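Local coordinates for uncharacterized protein Sortase B (Clostridium perfringens, PDB 5YFK) that probably works as a class B sortase, a cysteine transpeptidase of the kind that anchors surface proteins to the bacterial cell wall, at residues A[108-113]-A[119-124]; A[59-64]-A[204-209]; A[54-59]-A[94-99]; A[161-166]-A[215-220]; A[125-130]-A[150-155]. The protein carries 1 engineered substitution. All coordinates share one frame; numbering follows the deposited sequence.

Overall arrangement
Reading from the N terminus, contact 3 comes first: it closes the loop from strand 55-61 to strand 94-96, with strand 67-72 between them. Contact 2 leaves from the same first strand, overlaps contact 3 at Ile59 and crosses it in sequence, running about 140 residues on to strand 203-210. Nested inside that long loop are contact 1, a short return after strand 107-111, and contact 5, which packs the later part of the same connection against strand 146-159. Contact 4 follows contact 5 in series and crosses contact 2, setting helix 160-166 on strand 216-225. Contacts 2 and 3 join strands across the sortase beta-barrel interior; contacts 1, 4 and 5 lay a loop and a helix against its strands.

Contact 1: A[108-113]-A[119-124]; sequences IVVYGH and TMFAQI
The backbone oxygen of His113 accepts the N-H of Phe121, with Phe121 N to His113 O at 2.8 Å and an N-H...O angle of 142°. This bond fastens a type II' beta turn, Thr119 to Ala122, to the end of strand 107-111 in the sortase beta-barrel. The turn is closed internally by Ala122 N to Thr119 O at 3.1 Å, and Met120, at its second position, has the positive phi (60°) that a type II' turn needs. Met120 CB lies 3.3 Å from His113 O, after which the chain bends at chi2 and chi3 and leads away.

His113 is the predicted proton donor/acceptor of the active site. Its carbonyl is thus tied to the turn by one bond, while its side-chain NE2 is hydrogen-bonded to Leu80 O. Gly112 has no side chain, and the Phe121 ring lies directly against its backbone, with CD2 3.4 Å from Gly112 N in an oblique approach. Gly112 O in turn is hydrogen-bonded to Thr208 OG1 of the neighbouring strand. Further along, the far end of the ring meets Val110, the two side chains crossing at about a right angle. Val110 CG1, turned opposite its backbone N (chi1 179°), meets Phe121 CZ at 3.8 Å. At the edge of the same ring, in its plane, lies Val110 O, 3.8 Å from Phe121 CE2.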
# COMPACT_ATOMS: atom_id res chain seq x y z
N ILE A 108 0.16 8.77 0.26
CA ILE A 108 -0.95 7.83 0.23
C ILE A 108 -0.59 6.69 1.19
O ILE A 108 0.44 6.03 1.02
CB ILE A 108 -1.16 7.29 -1.19
CG1 ILE A 108 -1.41 8.46 -2.15
CG2 ILE A 108 -2.31 6.27 -1.20
CD1 ILE A 108 -1.23 8.13 -3.62
N VAL A 109 -1.44 6.47 2.17
CA VAL A 109 -1.10 5.52 3.22
C VAL A 109 -2.02 4.34 3.18
O VAL A 109 -3.24 4.49 3.22
CB VAL A 109 -1.17 6.18 4.61
CG1 VAL A 109 -0.96 5.15 5.71
CG2 VAL A 109 -0.14 7.29 4.70
N VAL A 110 -1.42 3.15 3.07
CA VAL A 110 -2.19 1.95 2.83
C VAL A 110 -1.82 0.90 3.89
O VAL A 110 -0.63 0.69 4.17
CB VAL A 110 -1.93 1.40 1.41
CG1 VAL A 110 -2.70 0.12 1.14
CG2 VAL A 110 -2.26 2.45 0.37
N TYR A 111 -2.85 0.21 4.39
CA TYR A 111 -2.73 -0.79 5.46
C TYR A 111 -3.18 -2.15 4.98
O TYR A 111 -4.10 -2.28 4.14
CB TYR A 111 -3.60 -0.41 6.66
CG TYR A 111 -3.35 0.94 7.25
CD1 TYR A 111 -3.97 2.07 6.73
CD2 TYR A 111 -2.49 1.10 8.32
CE1 TYR A 111 -3.76 3.31 7.29
CE2 TYR A 111 -2.13 2.36 8.77
CZ TYR A 111 -2.83 3.44 8.29
OH TYR A 111 -2.59 4.67 8.81
N GLY A 112 -2.61 -3.17 5.59
CA GLY A 112 -3.15 -4.52 5.49
C GLY A 112 -2.59 -5.43 6.55
O GLY A 112 -1.55 -5.15 7.12
N HIS A 113 -3.32 -6.51 6.82
CA HIS A 113 -2.94 -7.50 7.81
C HIS A 113 -1.66 -8.25 7.41
O HIS A 113 -1.42 -8.48 6.21
CB HIS A 113 -4.06 -8.53 7.99
CG HIS A 113 -5.15 -8.09 8.93
ND1 HIS A 113 -4.90 -7.77 10.25
CD2 HIS A 113 -6.49 -8.12 8.81
CE1 HIS A 113 -6.04 -7.60 10.88
NE2 HIS A 113 -7.02 -7.73 10.01
N THR A 119 -0.43 -14.12 3.44
CA THR A 119 -1.50 -13.45 2.69
C THR A 119 -1.60 -11.97 3.05
O THR A 119 -1.04 -11.55 4.04
CB THR A 119 -2.88 -14.08 2.96
OG1 THR A 119 -3.20 -13.98 4.35
CG2 THR A 119 -2.88 -15.55 2.52
N MET A 120 -2.36 -11.22 2.25
CA MET A 120 -2.56 -9.77 2.45
C MET A 120 -1.20 -9.07 2.38
O MET A 120 -0.51 -9.22 1.37
CB MET A 120 -3.31 -9.47 3.73
CG MET A 120 -4.63 -10.24 3.83
SD MET A 120 -5.66 -10.33 2.33
CE MET A 120 -6.38 -8.70 2.27
N PHE A 121 -0.82 -8.36 3.43
CA PHE A 121 0.49 -7.63 3.44
C PHE A 121 1.60 -8.40 4.19
O PHE A 121 2.70 -7.84 4.42
CB PHE A 121 0.32 -6.22 4.04
CG PHE A 121 0.10 -5.10 3.03
CD1 PHE A 121 -0.31 -5.35 1.73
CD2 PHE A 121 -0.01 -3.78 3.50
CE1 PHE A 121 -0.58 -4.31 0.84
CE2 PHE A 121 -0.25 -2.74 2.62
CZ PHE A 121 -0.55 -3.00 1.28
N ALA A 122 1.43 -9.71 4.39
CA ALA A 122 2.49 -10.50 5.03
C ALA A 122 3.83 -10.25 4.36
O ALA A 122 4.86 -10.10 5.02
CB ALA A 122 2.16 -11.99 4.97
N GLN A 123 3.83 -10.26 3.03
CA GLN A 123 5.11 -10.22 2.30
C GLN A 123 5.82 -8.91 2.29
O GLN A 123 6.99 -8.84 1.91
CB GLN A 123 4.95 -10.78 0.88
CG GLN A 123 4.72 -12.27 0.93
CD GLN A 123 4.99 -12.96 -0.39
OE1 GLN A 123 5.28 -12.31 -1.41
NE2 GLN A 123 4.69 -14.25 -0.43
N ILE A 124 5.21 -7.88 2.88
CA ILE A 124 5.96 -6.64 3.16
C ILE A 124 7.21 -6.90 4.02
O ILE A 124 8.27 -6.27 3.84
CB ILE A 124 5.06 -5.60 3.86
CG1 ILE A 124 3.89 -5.20 2.96
CG2 ILE A 124 5.87 -4.41 4.30
CD1 ILE A 124 4.23 -4.57 1.63

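Contact 2: A[59-64]-A[204-209]; sequences IKVEGT and LTLITS. Engineered in segment 204-209: Ser209 (natural residue Cys).
The peptide carbonyl of Val61, a residue that packs on Leu206, is approached on one face by two donors: Val61 O accepts from Thr64 N at 3.2 Å and Thr64 OG1 at 2.7 Å, both from the same side of its plane, within a type II turn from Val61 to Thr64.

The contact with Leu206 itself is aliphatic. Ile59 and Leu206 reach toward each other tip to tip, Ile59 CD1 standing 3.7 Å from Leu206 CD2. The extended Ile59 chain (chi1 -174°, chi2 167°) brings its terminal methyl that far. Val61 slides past Leu206 in the opposite direction, and its CG2 is 4.2 Å from Leu206 CD1. Both branches of the leucine are therefore used, one for each partner.

With Val61 CA and Leu206 CA, the nearest such pair, 10.5 Å apart, the two strands face each other across the interior of the sortase barrel. Strand 203-210, which carries the engineered Ser209 (naturally cysteine), lies between strands 107-111 and 216-225, while Val139 of strand 138-143 packs against Ile59 and Val61.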
# COMPACT_ATOMS: atom_id res chain seq x y z
N ILE A 59 -3.39 -2.36 -6.24
CA ILE A 59 -1.97 -2.37 -5.87
C ILE A 59 -1.35 -3.72 -6.23
O ILE A 59 -1.87 -4.79 -5.90
CB ILE A 59 -1.79 -2.08 -4.35
CG1 ILE A 59 -0.32 -1.94 -3.98
CG2 ILE A 59 -2.45 -3.13 -3.50
CD1 ILE A 59 -0.10 -1.35 -2.59
N LYS A 60 -0.14 -3.65 -6.77
CA LYS A 60 0.67 -4.80 -7.00
C LYS A 60 2.11 -4.50 -6.61
O LYS A 60 2.69 -3.52 -7.08
CB LYS A 60 0.60 -5.21 -8.48
CG LYS A 60 1.54 -6.36 -8.88
CD LYS A 60 1.17 -7.66 -8.20
CE LYS A 60 2.37 -8.56 -7.96
NZ LYS A 60 2.07 -9.58 -6.92
N VAL A 61 2.71 -5.43 -5.89
CA VAL A 61 4.09 -5.24 -5.44
C VAL A 61 5.01 -6.27 -6.05
O VAL A 61 4.79 -7.48 -5.94
CB VAL A 61 4.24 -5.22 -3.91
CG1 VAL A 61 5.71 -5.05 -3.50
CG2 VAL A 61 3.41 -4.07 -3.32
N GLU A 62 6.00 -5.76 -6.76
CA GLU A 62 6.89 -6.58 -7.55
C GLU A 62 7.54 -7.61 -6.67
O GLU A 62 7.93 -7.31 -5.53
CB GLU A 62 7.98 -5.68 -8.17
CG GLU A 62 9.21 -6.40 -8.70
CD GLU A 62 10.24 -5.43 -9.30
OE1 GLU A 62 10.52 -4.38 -8.70
OE2 GLU A 62 10.86 -5.78 -10.33
N GLY A 63 7.55 -8.85 -7.15
CA GLY A 63 8.24 -9.95 -6.51
C GLY A 63 7.53 -10.59 -5.33
O GLY A 63 8.14 -11.30 -4.55
N THR A 64 6.26 -10.22 -5.14
CA THR A 64 5.46 -10.71 -4.02
C THR A 64 4.10 -11.17 -4.52
O THR A 64 3.79 -11.05 -5.72
CB THR A 64 5.16 -9.60 -3.00
OG1 THR A 64 4.21 -8.70 -3.59
CG2 THR A 64 6.42 -8.86 -2.61
N LEU A 204 4.13 6.89 -1.30
CA LEU A 204 3.22 5.82 -0.97
C LEU A 204 3.80 5.08 0.24
O LEU A 204 4.99 4.72 0.24
CB LEU A 204 3.12 4.84 -2.13
CG LEU A 204 2.21 3.61 -1.95
CD1 LEU A 204 0.75 3.89 -1.67
CD2 LEU A 204 2.33 2.74 -3.17
N THR A 205 3.01 4.96 1.28
CA THR A 205 3.45 4.28 2.50
C THR A 205 2.61 3.03 2.71
O THR A 205 1.38 3.13 2.81
CB THR A 205 3.29 5.21 3.71
OG1 THR A 205 4.04 6.42 3.47
CG2 THR A 205 3.70 4.55 5.03
N LEU A 206 3.27 1.89 2.86
CA LEU A 206 2.58 0.63 3.11
C LEU A 206 2.89 0.14 4.51
O LEU A 206 4.04 0.08 4.89
CB LEU A 206 3.03 -0.45 2.11
CG LEU A 206 3.00 -0.09 0.63
CD1 LEU A 206 3.46 -1.27 -0.21
CD2 LEU A 206 1.62 0.38 0.20
N ILE A 207 1.83 -0.18 5.26
CA ILE A 207 1.97 -0.51 6.67
C ILE A 207 1.32 -1.83 6.99
O ILE A 207 0.13 -2.05 6.69
CB ILE A 207 1.37 0.60 7.57
CG1 ILE A 207 2.16 1.91 7.36
CG2 ILE A 207 1.44 0.19 9.02
CD1 ILE A 207 1.46 3.12 7.95
N THR A 208 2.06 -2.65 7.73
CA THR A 208 1.54 -3.87 8.25
C THR A 208 2.06 -4.16 9.66
O THR A 208 2.92 -3.44 10.18
CB THR A 208 1.78 -5.05 7.29
OG1 THR A 208 0.99 -6.16 7.70
CG2 THR A 208 3.24 -5.49 7.23
N SER A 209 1.57 -5.24 10.27
CA SER A 209 2.07 -5.67 11.56
C SER A 209 3.22 -6.66 11.42
O SER A 209 3.34 -7.34 10.40
CB SER A 209 0.94 -6.24 12.39
OG SER A 209 0.54 -7.50 11.90

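Contact 3: A[54-59]-A[94-99]; sequences DYRFWI and IFVDSE
Two consecutive residues, Arg56 and Phe57, both touch Val96, and both face Val70 of strand 67-72: a classic beta bulge in the first strand of the sortase barrel. Strand 67-72 lies between strands 55-61 and 94-96 in the sheet, so the touch is made by side chains alone. Arg56 CG comes within 4.2 Å of Val96 CG1. Phe57 places its CG between the backbone N and carbonyl carbon (chi1 55°), which swings the ring toward Val96; CE2 meets Val96 CB obliquely at 4.2 Å. The same ring also packs on Ile108, Val110 and Leu141, which places it in the barrel interior.

The polar end of Arg56 is held apart from this apolar contact. Its NH1 donates to Tyr55 O at 2.9 Å, with the oxygen tilted 17° from the guanidinium plane, and also to Pro53 O, while NE bonds Gln72 OE1. After Val96 the chain leaves the strand through an Asx turn, in which Asp97 OD2 accepts Glu99 N at 2.8 Å on its anti lone pair.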
# COMPACT_ATOMS: atom_id res chain seq x y z
N ASP A 54 -16.47 1.45 -2.14
CA ASP A 54 -15.31 1.92 -1.37
C ASP A 54 -13.99 1.67 -2.13
O ASP A 54 -12.92 2.15 -1.71
CB ASP A 54 -15.27 1.20 -0.02
CG ASP A 54 -16.42 1.59 0.89
OD1 ASP A 54 -17.00 2.68 0.69
OD2 ASP A 54 -16.54 0.96 1.96
N TYR A 55 -14.07 0.94 -3.23
CA TYR A 55 -12.91 0.70 -4.08
C TYR A 55 -12.24 2.00 -4.53
O TYR A 55 -12.92 2.95 -4.93
CB TYR A 55 -13.32 -0.10 -5.31
CG TYR A 55 -12.19 -0.29 -6.29
CD1 TYR A 55 -11.19 -1.23 -6.04
CD2 TYR A 55 -12.06 0.52 -7.40
CE1 TYR A 55 -10.14 -1.39 -6.92
CE2 TYR A 55 -11.05 0.32 -8.33
CZ TYR A 55 -10.07 -0.62 -8.06
OH TYR A 55 -9.01 -0.76 -8.91
N ARG A 56 -10.91 2.04 -4.50
CA ARG A 56 -10.19 3.23 -4.94
C ARG A 56 -9.14 2.95 -6.00
O ARG A 56 -8.97 3.75 -6.94
CB ARG A 56 -9.54 3.95 -3.76
CG ARG A 56 -10.52 4.39 -2.67
CD ARG A 56 -11.34 5.59 -3.13
NE ARG A 56 -12.33 6.01 -2.13
CZ ARG A 56 -13.61 5.64 -2.13
NH1 ARG A 56 -14.07 4.85 -3.09
NH2 ARG A 56 -14.42 6.03 -1.16
N PHE A 57 -8.35 1.89 -5.82
CA PHE A 57 -7.31 1.57 -6.78
C PHE A 57 -6.82 0.13 -6.60
O PHE A 57 -7.16 -0.54 -5.62
CB PHE A 57 -6.12 2.57 -6.66
CG PHE A 57 -5.54 2.67 -5.27
CD1 PHE A 57 -4.45 1.90 -4.90
CD2 PHE A 57 -5.96 3.68 -4.41
CE1 PHE A 57 -3.90 2.01 -3.62
CE2 PHE A 57 -5.34 3.87 -3.17
CZ PHE A 57 -4.28 3.05 -2.79
N TRP A 58 -5.98 -0.31 -7.53
CA TRP A 58 -5.36 -1.62 -7.43
C TRP A 58 -3.87 -1.46 -7.06
O TRP A 58 -3.21 -0.51 -7.48
CB TRP A 58 -5.50 -2.37 -8.76
CG TRP A 58 -5.20 -3.85 -8.64
CD1 TRP A 58 -3.97 -4.43 -8.53
CD2 TRP A 58 -6.15 -4.90 -8.43
NE1 TRP A 58 -4.09 -5.77 -8.35
CE2 TRP A 58 -5.42 -6.07 -8.17
CE3 TRP A 58 -7.54 -4.93 -8.36
CZ2 TRP A 58 -6.03 -7.29 -8.03
CZ3 TRP A 58 -8.16 -6.15 -8.21
CH2 TRP A 58 -7.40 -7.32 -8.03
N ILE A 59 -3.39 -2.36 -6.24
CA ILE A 59 -1.97 -2.37 -5.87
C ILE A 59 -1.35 -3.72 -6.23
O ILE A 59 -1.87 -4.79 -5.90
CB ILE A 59 -1.79 -2.08 -4.35
CG1 ILE A 59 -0.32 -1.94 -3.98
CG2 ILE A 59 -2.45 -3.13 -3.50
CD1 ILE A 59 -0.10 -1.35 -2.59
N ILE A 94 -7.19 -4.84 1.95
CA ILE A 94 -6.16 -3.80 1.88
C ILE A 94 -6.85 -2.45 1.76
O ILE A 94 -7.77 -2.29 0.93
CB ILE A 94 -5.25 -4.00 0.68
CG1 ILE A 94 -4.71 -5.43 0.65
CG2 ILE A 94 -4.11 -2.98 0.70
CD1 ILE A 94 -4.03 -5.91 1.91
N PHE A 95 -6.54 -1.53 2.67
CA PHE A 95 -7.26 -0.25 2.70
C PHE A 95 -6.38 0.97 2.85
O PHE A 95 -5.35 0.95 3.52
CB PHE A 95 -8.37 -0.26 3.76
CG PHE A 95 -7.88 -0.43 5.17
CD1 PHE A 95 -7.72 -1.69 5.71
CD2 PHE A 95 -7.61 0.67 5.96
CE1 PHE A 95 -7.21 -1.85 6.99
CE2 PHE A 95 -7.17 0.51 7.27
CZ PHE A 95 -7.06 -0.75 7.81
N VAL A 96 -6.82 2.03 2.18
CA VAL A 96 -6.18 3.33 2.27
C VAL A 96 -6.74 4.10 3.47
O VAL A 96 -7.92 3.94 3.86
CB VAL A 96 -6.30 4.15 0.96
CG1 VAL A 96 -7.74 4.26 0.51
CG2 VAL A 96 -5.65 5.52 1.10
N ASP A 97 -5.86 4.84 4.12
CA ASP A 97 -6.23 5.63 5.29
C ASP A 97 -7.52 6.39 5.06
O ASP A 97 -7.67 7.06 4.02
CB ASP A 97 -5.12 6.62 5.59
CG ASP A 97 -5.22 7.21 6.99
OD1 ASP A 97 -4.50 6.75 7.90
OD2 ASP A 97 -6.12 8.04 7.21
N SER A 98 -8.43 6.32 6.03
CA SER A 98 -9.75 6.96 5.87
C SER A 98 -9.67 8.48 5.74
O SER A 98 -10.52 9.09 5.11
CB SER A 98 -10.65 6.61 7.07
OG SER A 98 -10.04 7.06 8.27
N GLU A 99 -8.54 9.06 6.18
CA GLU A 99 -8.32 10.51 6.14
C GLU A 99 -7.62 10.95 4.84
O GLU A 99 -7.58 12.14 4.53
CB GLU A 99 -7.51 10.97 7.35
CG GLU A 99 -8.09 10.57 8.70
CD GLU A 99 -9.59 10.83 8.80
OE1 GLU A 99 -10.37 9.85 8.95
OE2 GLU A 99 -9.98 12.00 8.65

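Contact 4: A[161-166]-A[215-220]; sequences KDLESE and NARIVV
Leu163 of helix 160-166 makes the tight part of this contact, packing on Arg217 and Val219 of strand 216-225. Its CD2 does most of the touching, at 3.5 Å from Arg217 CB and 3.7 Å from Val219 CG2. CD1 adds a second approach, 3.9 Å from Val219 CG2. With CG opposite the backbone N (chi1 -172°), Leu163 reaches the strand with its two methyls and slides past Val219 in the opposite direction. The aliphatic base of Arg217 is thus packed, whereas its guanidinium group turns back at chi2.

That group donates from NH1 to Ala216 O at 3.0 Å; the acceptor lies within 5° of the guanidinium plane. Arg217 is the predicted transition-state stabilizer, and its side chain is about 4 Å from that of the engineered Ser209, at the predicted nucleophile position. Packing at CB and CG and the bond to Ala216 O probably limit the movement of this side chain.

The outward side of the helix is looser. Lys161 and Glu164 are exposed and form a long ion pair, and exposed Ser165 turns its OG back to Asp162 O at 2.6 Å.

As in other class B sortases, helices occupy the connection between strands 146-159 and 203-210. Helix 160-166 opens it, and Leu163 lies over strand 216-225 while also touching Glu158 and Ile207 of the flanking strands.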
# COMPACT_ATOMS: atom_id res chain seq x y z
N LYS A 161 2.50 2.38 18.50
CA LYS A 161 2.12 3.68 19.03
C LYS A 161 2.97 4.84 18.51
O LYS A 161 2.45 5.91 18.20
CB LYS A 161 2.13 3.65 20.56
CG LYS A 161 1.06 2.76 21.15
CD LYS A 161 -0.30 3.37 20.97
CE LYS A 161 -1.38 2.55 21.64
NZ LYS A 161 -2.72 3.02 21.19
N ASP A 162 4.28 4.64 18.38
CA ASP A 162 5.12 5.64 17.77
C ASP A 162 4.76 5.89 16.33
O ASP A 162 4.67 7.02 15.87
CB ASP A 162 6.58 5.21 17.84
CG ASP A 162 7.29 5.83 19.00
OD1 ASP A 162 6.65 6.62 19.74
OD2 ASP A 162 8.47 5.48 19.22
N LEU A 163 4.50 4.81 15.61
CA LEU A 163 4.17 4.91 14.21
C LEU A 163 2.93 5.75 14.01
O LEU A 163 2.84 6.58 13.10
CB LEU A 163 4.01 3.52 13.62
CG LEU A 163 3.86 3.57 12.10
CD1 LEU A 163 5.10 4.22 11.50
CD2 LEU A 163 3.61 2.18 11.55
N GLU A 164 1.92 5.47 14.81
CA GLU A 164 0.61 6.11 14.69
C GLU A 164 0.69 7.63 14.91
O GLU A 164 0.04 8.38 14.17
CB GLU A 164 -0.31 5.47 15.72
CG GLU A 164 -1.78 5.74 15.54
CD GLU A 164 -2.57 5.29 16.75
OE1 GLU A 164 -1.97 4.64 17.63
OE2 GLU A 164 -3.75 5.68 16.85
N SER A 165 1.75 8.04 15.60
CA SER A 165 1.98 9.43 15.89
C SER A 165 2.82 10.09 14.81
O SER A 165 2.85 11.31 14.72
CB SER A 165 2.68 9.58 17.25
OG SER A 165 4.05 9.20 17.19
N GLU A 166 3.61 9.29 14.08
CA GLU A 166 4.54 9.83 13.10
C GLU A 166 3.90 9.96 11.71
O GLU A 166 4.25 10.87 10.96
CB GLU A 166 5.80 8.97 13.01
CG GLU A 166 6.72 9.08 14.21
CD GLU A 166 7.66 7.90 14.31
OE1 GLU A 166 7.50 6.94 13.52
OE2 GLU A 166 8.53 7.91 15.20
N ASN A 215 3.56 -5.64 19.21
CA ASN A 215 3.11 -4.41 18.55
C ASN A 215 4.08 -3.84 17.51
O ASN A 215 4.11 -2.63 17.27
CB ASN A 215 2.80 -3.34 19.60
CG ASN A 215 1.68 -3.75 20.55
OD1 ASN A 215 0.73 -4.39 20.15
ND2 ASN A 215 1.87 -3.49 21.82
N ALA A 216 4.83 -4.72 16.84
CA ALA A 216 5.69 -4.28 15.75
C ALA A 216 4.83 -3.89 14.56
O ALA A 216 3.74 -4.46 14.35
CB ALA A 216 6.68 -5.36 15.34
N ARG A 217 5.25 -2.83 13.89
CA ARG A 217 4.73 -2.48 12.59
C ARG A 217 5.87 -2.48 11.60
O ARG A 217 6.96 -1.97 11.88
CB ARG A 217 4.10 -1.09 12.63
CG ARG A 217 2.89 -0.99 13.51
CD ARG A 217 1.77 -1.82 12.96
NE ARG A 217 0.55 -1.71 13.73
CZ ARG A 217 0.15 -2.58 14.66
NH1 ARG A 217 0.92 -3.61 15.04
NH2 ARG A 217 -1.01 -2.38 15.27
N ILE A 218 5.59 -2.99 10.41
CA ILE A 218 6.59 -2.92 9.32
C ILE A 218 6.12 -1.95 8.23
O ILE A 218 4.97 -1.95 7.89
CB ILE A 218 6.80 -4.31 8.69
CG1 ILE A 218 7.08 -5.35 9.79
CG2 ILE A 218 7.93 -4.28 7.67
CD1 ILE A 218 7.14 -6.79 9.30
N VAL A 219 7.02 -1.08 7.77
CA VAL A 219 6.66 0.05 6.91
C VAL A 219 7.56 0.05 5.67
O VAL A 219 8.77 -0.08 5.78
CB VAL A 219 6.83 1.41 7.63
CG1 VAL A 219 6.26 2.56 6.80
CG2 VAL A 219 6.19 1.38 9.01
N VAL A 220 6.94 0.22 4.51
CA VAL A 220 7.65 0.48 3.28
C VAL A 220 7.16 1.80 2.66
O VAL A 220 5.98 2.10 2.67
CB VAL A 220 7.48 -0.66 2.26
CG1 VAL A 220 8.09 -0.26 0.92
CG2 VAL A 220 8.17 -1.93 2.77

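Contact 5: A[125-130]-A[150-155]; sequences KHFKNE and FEIFSV
Phe127 and Ile152 meet because each swings its first side-chain bond opposite its own carbonyl carbon (chi1 -75° and -69°), after which the extended Ile152 chain carries CD1 to the ring. The two side chains cross at about a right angle, Ile152 CD1 lying 3.4 Å from Phe127 CE1 and 3.5 Å from CZ, obliquely to the ring. Val155 uses the less common position for CG1, between backbone N and carbonyl carbon; that methyl meets Phe127 O at 3.5 Å, and CG2 meets Phe127 CB at 3.8 Å.

Ile152 and Val155 are three residues apart yet both point at 3-10 segment 125-128, which fits the classic beta bulge at Phe153 and Ser154 opposite Val221. The contact joins the connection before helix 130-135 to strand 146-159, with Phe132 packing edge-to-face on Phe127.

Lys128 adds its CG, 4.2 Å from Val155 CG2, while its NZ forms a salt bridge with Asp212 and a hydrogen bond with Gln157. Across the two segments the contact thus rests on van der Waals packing, and the lysine charge is probably balanced by Asp212, away from the apolar contact.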
# COMPACT_ATOMS: atom_id res chain seq x y z
N LYS A 125 7.15 -7.96 4.81
CA LYS A 125 8.25 -8.30 5.72
C LYS A 125 9.52 -8.73 4.95
O LYS A 125 10.65 -8.51 5.41
CB LYS A 125 7.77 -9.40 6.67
CG LYS A 125 7.73 -10.79 6.06
CD LYS A 125 7.10 -11.79 7.02
CE LYS A 125 7.20 -13.22 6.49
NZ LYS A 125 8.50 -13.82 6.87
N HIS A 126 9.34 -9.01 3.66
CA HIS A 126 10.48 -9.50 2.87
C HIS A 126 11.42 -8.34 2.61
O HIS A 126 12.61 -8.53 2.38
CB HIS A 126 10.01 -10.07 1.54
CG HIS A 126 9.32 -11.39 1.64
ND1 HIS A 126 8.80 -12.03 0.53
CD2 HIS A 126 9.16 -12.25 2.68
CE1 HIS A 126 8.26 -13.18 0.91
NE2 HIS A 126 8.50 -13.36 2.19
N PHE A 127 10.89 -7.13 2.66
CA PHE A 127 11.70 -5.95 2.38
C PHE A 127 12.72 -5.66 3.47
O PHE A 127 13.67 -4.90 3.24
CB PHE A 127 10.79 -4.75 2.11
CG PHE A 127 10.14 -4.80 0.77
CD1 PHE A 127 10.90 -4.54 -0.36
CD2 PHE A 127 8.84 -5.26 0.62
CE1 PHE A 127 10.36 -4.68 -1.63
CE2 PHE A 127 8.28 -5.39 -0.64
CZ PHE A 127 9.02 -5.05 -1.76
N LYS A 128 12.63 -6.36 4.60
CA LYS A 128 13.65 -6.21 5.66
C LYS A 128 14.96 -6.94 5.36
O LYS A 128 15.99 -6.71 6.02
CB LYS A 128 13.10 -6.70 6.99
CG LYS A 128 12.04 -5.79 7.59
CD LYS A 128 11.13 -6.55 8.56
CE LYS A 128 11.89 -7.16 9.71
NZ LYS A 128 11.00 -8.02 10.52
N ASN A 129 14.92 -7.75 4.31
CA ASN A 129 16.11 -8.45 3.79
C ASN A 129 16.77 -7.64 2.68
O ASN A 129 16.09 -7.21 1.75
CB ASN A 129 15.69 -9.84 3.27
CG ASN A 129 16.81 -10.56 2.52
OD1 ASN A 129 17.15 -10.21 1.40
ND2 ASN A 129 17.38 -11.57 3.15
N GLU A 130 18.06 -7.33 2.82
CA GLU A 130 18.71 -6.37 1.95
C GLU A 130 18.71 -6.83 0.49
O GLU A 130 18.46 -6.04 -0.41
CB GLU A 130 20.14 -6.10 2.42
CG GLU A 130 20.86 -5.03 1.64
CD GLU A 130 22.12 -4.56 2.33
OE1 GLU A 130 22.42 -5.08 3.42
OE2 GLU A 130 22.78 -3.65 1.79
N PHE A 150 5.82 3.48 -8.18
CA PHE A 150 6.51 4.05 -7.02
C PHE A 150 7.76 3.23 -6.67
O PHE A 150 7.75 2.00 -6.77
CB PHE A 150 5.56 4.04 -5.82
CG PHE A 150 4.41 5.00 -5.95
CD1 PHE A 150 3.31 4.66 -6.73
CD2 PHE A 150 4.35 6.13 -5.16
CE1 PHE A 150 2.23 5.54 -6.81
CE2 PHE A 150 3.34 7.08 -5.35
CZ PHE A 150 2.28 6.77 -6.20
N GLU A 151 8.90 3.89 -6.48
CA GLU A 151 10.11 3.16 -6.16
C GLU A 151 10.38 3.22 -4.66
O GLU A 151 10.36 4.27 -4.07
CB GLU A 151 11.32 3.71 -6.91
CG GLU A 151 12.52 2.82 -6.74
CD GLU A 151 13.76 3.33 -7.46
OE1 GLU A 151 13.61 4.19 -8.35
OE2 GLU A 151 14.82 2.69 -7.29
N ILE A 152 10.50 2.04 -4.07
CA ILE A 152 10.70 1.89 -2.62
C ILE A 152 12.05 2.44 -2.25
O ILE A 152 13.06 2.06 -2.87
CB ILE A 152 10.66 0.40 -2.22
CG1 ILE A 152 9.23 -0.12 -2.40
CG2 ILE A 152 11.12 0.24 -0.77
CD1 ILE A 152 9.12 -1.63 -2.35
N PHE A 153 12.07 3.32 -1.26
CA PHE A 153 13.32 3.94 -0.80
C PHE A 153 13.56 3.73 0.71
O PHE A 153 14.62 4.06 1.24
CB PHE A 153 13.37 5.43 -1.19
CG PHE A 153 12.37 6.30 -0.49
CD1 PHE A 153 12.64 6.81 0.77
CD2 PHE A 153 11.08 6.45 -1.01
CE1 PHE A 153 11.68 7.51 1.47
CE2 PHE A 153 10.16 7.25 -0.37
CZ PHE A 153 10.48 7.83 0.85
N SER A 154 12.51 3.33 1.42
CA SER A 154 12.63 3.14 2.88
C SER A 154 11.94 1.87 3.32
O SER A 154 10.80 1.62 2.94
CB SER A 154 12.05 4.32 3.65
OG SER A 154 12.20 4.12 5.05
N VAL A 155 12.56 1.12 4.22
CA VAL A 155 11.90 0.03 4.91
C VAL A 155 12.34 0.05 6.38
O VAL A 155 13.49 0.35 6.69
CB VAL A 155 12.24 -1.37 4.33
CG1 VAL A 155 13.75 -1.63 4.35
CG2 VAL A 155 11.53 -2.46 5.10